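Local structure of xenavidin (Xenopus tropicalis, 2UYW) at the interface of chains A and B. The protein probably binds biotin very tightly, as a frog member of the avidin family built as a tetramer of beta-barrels. Coordinates in Å, arbitrary orientation; residue numbers count along the deposited sequence, not the author numbering. Chains: chain A/B, Xenavidin.

Contact 1: the interface of chains A and B. Residues chain A 79, 93, 95-96; chain B 97, 99, 112.
Water 1 bridges the two chains, held by A:Thr79 on one side and by B:Arg99 and B:Thr112 on the other. The hydroxyl OG1 of B:Thr112 lies 2.8 Å from the water. The backbone carbonyl O of A:Thr79 lies 2.9 Å from water 1. The terminal guanidinium nitrogen NH1 of B:Arg99 is 3.0 Å from the water, 150° at the hydrogen; the water sits at the guanidinium edge, in its plane. Groups from both chains grip this water, and it makes a polar link between them. Apolar contacts lie beside it. The methyl CG2 of A:Thr79 presses on CB of B:Leu97 at 3.5 Å, the two side chains crossing at a slant. Beside it, OG1 of A:Thr79 lies against CB of B:Arg99. One branch of B:Leu97, CD1, reaches A:Met95 and meets its backbone O at 3.5 Å and its CB at 3.8 Å. B:Thr112 has CG2 anti to the backbone N and OG1 beside that N (chi1 -47°). This turns OG1 to the water, while CG2 packs 4.0 Å from CG of A:Met95. The patch joins strand 75-84 and strand 90-99 of chain A to strands 90-99 and 112-120 of chain B, and so contributes to holding two barrels together in the avidin-type tetramer.

Contact 2: the interface of chains A and B. Residues chain A 62-64, 79-80; chain B 75, 77, 97, 99.
B:Ile75 packs against A:Thr62, A:Phe63 and A:Thr79. Its CG1 lies 3.6 Å from the hydroxyl OG1 of A:Thr62 and also touches the backbone of A:Phe63. Its CG2 runs alongside A:Thr79, 3.5 Å from OG1, with the two side chains pointing opposite ways. B:Val77 adds its methyls: CG1 meets CA of A:Gly64, and CG2 meets CB of A:Thr79, both at 4.0 Å. The glycine has no side chain to hold the valine off. The aliphatic part of B:Arg99 makes a further apolar contact, CG to the methyl CG2 of A:Thr62 at 3.7 Å. This CG also lies near O of A:Gly80, and the bend at chi2 (75°) turns CD toward the glycine CA and C. Polar bonding is seen within chain A, where OG1 of A:Thr79 donates to the carbonyl O of A:Phe63 at 2.8 Å. The donor is tilted 30° from the carbonyl plane. This bond helps to hold the threonine with OG1 anti to its backbone N (chi1 -171°) and ties two strands by a side chain. An alanine in place of A:Thr79 would probably leave the A:Phe63 carbonyl without this donor and open a gap beside B:Ile75 and B:Leu97. The patch lies where strands 62-68 and 75-84 of one barrel face strands 75-84 and 90-99 of the other.

Contact 3: the interface of chains A and B. Residues chain A 99-100, 102, 104, 108; chain B 81, 83, 93.
In this avidin-family protein the guanidinium of A:Arg99 carries CB of B:Gln81 on one face, 3.4 Å above the plane and toward the rim. CG of A:Asn108 sits at its edge, in the plane. The phenyl ring of B:Phe83 in turn has NH2 of A:Arg99 at its edge, and its CE2 lies 3.5 Å from OD1 of A:Asn108. The ring and that amide are nearly perpendicular. The contact joins the end of strand 90-99, the loop after it and the 3-10 helix 105-110 of chain A to strands 75-84 and 90-99 of chain B. A:Arg99 grips OD1 of A:Asn108 end-on with NH1 and NH2, each at 2.9 Å, both above the carbonyl plane, from the same face. This helps hold the asparagine amide, whose CG lies 3.6 Å from CB of B:His93. The carbonyl OE1 of B:Gln81 accepts from NH2 of A:Arg99 and from the backbone N of A:Gln102. The second bond is nearly straight (175° at the hydrogen), in the carbonyl plane and on a lone pair. NE2 of B:Gln81 answers with a bond to O of A:Gln102 at 3.0 Å, so the glutamine amide pairs with the backbone of that loop residue. The glutamine reaches it with an extended chain, its CG anti to the backbone N (chi1 -169°).

Contact 1: the interface of chains A and B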
# COMPACT_ATOMS: atom_id res chain seq x y z
N THR A 79 6.75 -8.23 2.79
CA THR A 79 6.47 -9.50 2.11
C THR A 79 7.00 -9.41 0.70
O THR A 79 6.99 -8.33 0.09
CB THR A 79 4.94 -9.86 2.15
OG1 THR A 79 4.73 -11.20 1.68
CG2 THR A 79 4.07 -8.85 1.36
N HIS A 93 12.49 -9.31 -4.00
CA HIS A 93 11.62 -8.18 -4.35
C HIS A 93 10.57 -8.05 -3.27
O HIS A 93 9.78 -8.98 -3.10
CB HIS A 93 10.94 -8.42 -5.70
CG HIS A 93 11.89 -8.45 -6.87
ND1 HIS A 93 12.40 -7.31 -7.44
CD2 HIS A 93 12.40 -9.48 -7.58
CE1 HIS A 93 13.18 -7.63 -8.45
NE2 HIS A 93 13.20 -8.95 -8.56
N MET A 95 7.67 -5.52 -0.68
CA MET A 95 6.90 -4.34 -0.31
C MET A 95 6.80 -4.38 1.21
O MET A 95 6.79 -5.47 1.81
CB MET A 95 5.50 -4.38 -0.92
CG MET A 95 5.49 -4.36 -2.44
SD MET A 95 5.96 -2.73 -3.08
CE MET A 95 4.69 -1.65 -2.51
N TRP A 96 6.70 -3.21 1.84
CA TRP A 96 6.69 -3.11 3.30
C TRP A 96 5.59 -2.13 3.76
O TRP A 96 5.19 -1.22 2.99
CB TRP A 96 8.07 -2.70 3.87
CG TRP A 96 8.72 -1.42 3.31
CD1 TRP A 96 9.74 -1.34 2.38
CD2 TRP A 96 8.44 -0.07 3.71
NE1 TRP A 96 10.07 -0.02 2.15
CE2 TRP A 96 9.30 0.78 2.95
CE3 TRP A 96 7.52 0.52 4.59
CZ2 TRP A 96 9.29 2.18 3.07
CZ3 TRP A 96 7.50 1.94 4.71
CH2 TRP A 96 8.39 2.74 3.96
N LEU B 97 -0.56 -6.66 3.41
CA LEU B 97 -0.00 -6.93 2.08
C LEU B 97 -0.11 -8.43 1.86
O LEU B 97 0.36 -9.21 2.70
CB LEU B 97 1.49 -6.52 1.99
CG LEU B 97 1.81 -5.03 2.11
CD1 LEU B 97 3.35 -4.80 2.19
CD2 LEU B 97 1.16 -4.18 0.98
N ARG B 99 1.06 -11.26 -0.64
CA ARG B 99 1.93 -11.62 -1.72
C ARG B 99 1.49 -12.94 -2.36
O ARG B 99 1.41 -13.97 -1.68
CB ARG B 99 3.37 -11.75 -1.17
CG ARG B 99 4.37 -12.28 -2.23
CD ARG B 99 4.70 -11.17 -3.24
NE ARG B 99 5.13 -11.70 -4.55
CZ ARG B 99 5.93 -11.03 -5.37
NH1 ARG B 99 6.40 -9.83 -5.00
NH2 ARG B 99 6.26 -11.53 -6.56
N THR B 112 1.59 -8.23 -5.53
CA THR B 112 1.29 -7.72 -4.17
C THR B 112 -0.02 -6.95 -4.12
O THR B 112 -0.16 -5.93 -4.79
CB THR B 112 2.40 -6.84 -3.62
OG1 THR B 112 3.68 -7.48 -3.83
CG2 THR B 112 2.18 -6.55 -2.09
O HOH W 1 6.23 -7.93 -2.72

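Contact 2: the interface of chains A and B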
# COMPACT_ATOMS: atom_id res chain seq x y z
N THR A 62 7.93 -17.22 -2.01
CA THR A 62 7.39 -16.05 -1.31
C THR A 62 7.80 -16.11 0.17
O THR A 62 8.22 -17.17 0.70
CB THR A 62 5.85 -16.03 -1.42
OG1 THR A 62 5.34 -17.30 -0.96
CG2 THR A 62 5.42 -15.81 -2.86
N PHE A 63 7.67 -14.99 0.87
CA PHE A 63 8.08 -14.94 2.28
C PHE A 63 7.51 -13.66 2.88
O PHE A 63 7.04 -12.75 2.16
CB PHE A 63 9.63 -14.95 2.44
CG PHE A 63 10.29 -13.78 1.74
CD1 PHE A 63 10.43 -12.55 2.38
CD2 PHE A 63 10.75 -13.93 0.43
CE1 PHE A 63 10.99 -11.45 1.68
CE2 PHE A 63 11.31 -12.84 -0.26
CZ PHE A 63 11.44 -11.62 0.37
N GLY A 64 7.55 -13.59 4.20
CA GLY A 64 7.13 -12.38 4.92
C GLY A 64 7.82 -12.40 6.27
O GLY A 64 8.18 -13.48 6.78
N THR A 79 6.75 -8.23 2.79
CA THR A 79 6.47 -9.50 2.11
C THR A 79 7.00 -9.41 0.70
O THR A 79 6.99 -8.33 0.09
CB THR A 79 4.94 -9.86 2.15
OG1 THR A 79 4.73 -11.20 1.68
CG2 THR A 79 4.07 -8.85 1.36
N GLY A 80 7.39 -10.54 0.14
CA GLY A 80 8.01 -10.49 -1.16
C GLY A 80 8.25 -11.86 -1.75
O GLY A 80 7.72 -12.85 -1.26
N ILE B 75 1.74 -15.48 0.91
CA ILE B 75 2.06 -15.05 2.27
C ILE B 75 1.28 -13.73 2.48
O ILE B 75 1.17 -12.92 1.54
CB ILE B 75 3.57 -14.72 2.40
CG1 ILE B 75 4.43 -16.00 2.30
CG2 ILE B 75 3.85 -13.95 3.72
CD1 ILE B 75 4.34 -16.99 3.54
N VAL B 77 1.10 -10.36 5.31
CA VAL B 77 1.56 -9.68 6.52
C VAL B 77 0.53 -8.62 6.91
O VAL B 77 -0.10 -8.02 6.01
CB VAL B 77 2.99 -9.08 6.36
CG1 VAL B 77 4.05 -10.22 6.18
CG2 VAL B 77 3.06 -8.06 5.18
N LEU B 97 -0.56 -6.66 3.41
CA LEU B 97 -0.00 -6.93 2.08
C LEU B 97 -0.11 -8.43 1.86
O LEU B 97 0.36 -9.21 2.70
CB LEU B 97 1.49 -6.52 1.99
CG LEU B 97 1.81 -5.03 2.11
CD1 LEU B 97 3.35 -4.80 2.19
CD2 LEU B 97 1.16 -4.18 0.98
N ARG B 99 1.06 -11.26 -0.64
CA ARG B 99 1.93 -11.62 -1.72
C ARG B 99 1.49 -12.94 -2.36
O ARG B 99 1.41 -13.97 -1.68
CB ARG B 99 3.37 -11.75 -1.17
CG ARG B 99 4.37 -12.28 -2.23
CD ARG B 99 4.70 -11.17 -3.24
NE ARG B 99 5.13 -11.70 -4.55
CZ ARG B 99 5.93 -11.03 -5.37
NH1 ARG B 99 6.40 -9.83 -5.00
NH2 ARG B 99 6.26 -11.53 -6.56
O HOH W 2 6.23 -7.93 -2.72

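Contact 3: the interface of chains A and B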
# COMPACT_ATOMS: atom_id res chain seq x y z
N ARG A 99 4.27 0.68 10.50
CA ARG A 99 3.27 1.19 11.46
C ARG A 99 3.94 2.02 12.52
O ARG A 99 4.81 1.54 13.25
CB ARG A 99 2.53 0.03 12.16
CG ARG A 99 1.58 0.54 13.26
CD ARG A 99 0.34 1.18 12.56
NE ARG A 99 -0.36 2.09 13.45
CZ ARG A 99 -1.66 2.37 13.36
NH1 ARG A 99 -2.44 1.76 12.47
NH2 ARG A 99 -2.19 3.26 14.19
N SER A 100 3.51 3.27 12.62
CA SER A 100 4.00 4.12 13.70
C SER A 100 2.92 4.20 14.77
O SER A 100 1.72 4.13 14.48
CB SER A 100 4.43 5.50 13.20
OG SER A 100 3.41 6.10 12.42
N GLN A 102 0.40 5.70 17.20
CA GLN A 102 -0.38 6.92 17.38
C GLN A 102 -0.91 7.05 18.80
O GLN A 102 -1.16 6.06 19.49
CB GLN A 102 -1.55 6.99 16.38
CG GLN A 102 -1.12 6.88 14.92
CD GLN A 102 -0.03 7.87 14.56
OE1 GLN A 102 -0.18 9.08 14.78
NE2 GLN A 102 1.07 7.36 14.01
N LYS A 104 -3.85 8.47 19.66
CA LYS A 104 -5.31 8.42 19.75
C LYS A 104 -5.88 7.68 18.55
O LYS A 104 -5.32 7.78 17.47
CB LYS A 104 -5.89 9.83 19.73
CG LYS A 104 -5.71 10.65 20.99
CD LYS A 104 -6.30 12.04 20.77
CE LYS A 104 -5.32 12.97 20.05
NZ LYS A 104 -5.42 12.92 18.56
N ASN A 108 -5.49 7.29 13.67
CA ASN A 108 -5.08 6.02 13.10
C ASN A 108 -4.77 6.11 11.60
O ASN A 108 -3.83 5.46 11.13
CB ASN A 108 -6.17 4.96 13.32
CG ASN A 108 -5.76 3.60 12.79
OD1 ASN A 108 -4.92 2.93 13.38
ND2 ASN A 108 -6.30 3.21 11.65
N GLN B 81 -2.45 -1.30 15.06
CA GLN B 81 -2.44 -0.86 16.45
C GLN B 81 -3.76 -1.17 17.12
O GLN B 81 -4.83 -1.09 16.50
CB GLN B 81 -2.14 0.66 16.50
CG GLN B 81 -1.83 1.18 17.89
CD GLN B 81 -1.29 2.61 17.91
OE1 GLN B 81 -1.12 3.25 16.87
NE2 GLN B 81 -1.01 3.11 19.10
N PHE B 83 -6.63 -0.17 19.91
CA PHE B 83 -7.22 0.93 20.68
C PHE B 83 -8.47 0.42 21.40
O PHE B 83 -8.99 -0.66 21.08
CB PHE B 83 -7.63 2.06 19.73
CG PHE B 83 -6.50 2.67 18.95
CD1 PHE B 83 -5.74 3.71 19.50
CD2 PHE B 83 -6.21 2.23 17.65
CE1 PHE B 83 -4.68 4.29 18.76
CE2 PHE B 83 -5.15 2.81 16.91
CZ PHE B 83 -4.40 3.85 17.47
N HIS B 93 -6.85 -1.96 14.42
CA HIS B 93 -6.88 -1.32 13.12
C HIS B 93 -5.63 -1.77 12.37
O HIS B 93 -4.51 -1.55 12.86
CB HIS B 93 -6.86 0.20 13.28
CG HIS B 93 -8.15 0.76 13.79
ND1 HIS B 93 -9.34 0.65 13.09
CD2 HIS B 93 -8.45 1.44 14.92
CE1 HIS B 93 -10.30 1.24 13.77
NE2 HIS B 93 -9.79 1.72 14.89

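Contacts 1 and 2 are neighbours, their C-alpha centres about 5 Å apart, and they share A:Thr79, B:Leu97 and B:Arg99. They form one continuous surface near the middle of the interface. The C-alpha centre of contact 3 lies about 21 Å from that of contact 1 and 22 Å from that of contact 2, toward one end. Arg99 links them through the two-fold: the chain B copy serves contacts 1 and 2, and the chain A copy serves contact 3. His93 likewise appears from chain A in contact 1 and from chain B in contact 3. Each contact occurs twice, so the pair of barrels is fastened at the centre and at both ends.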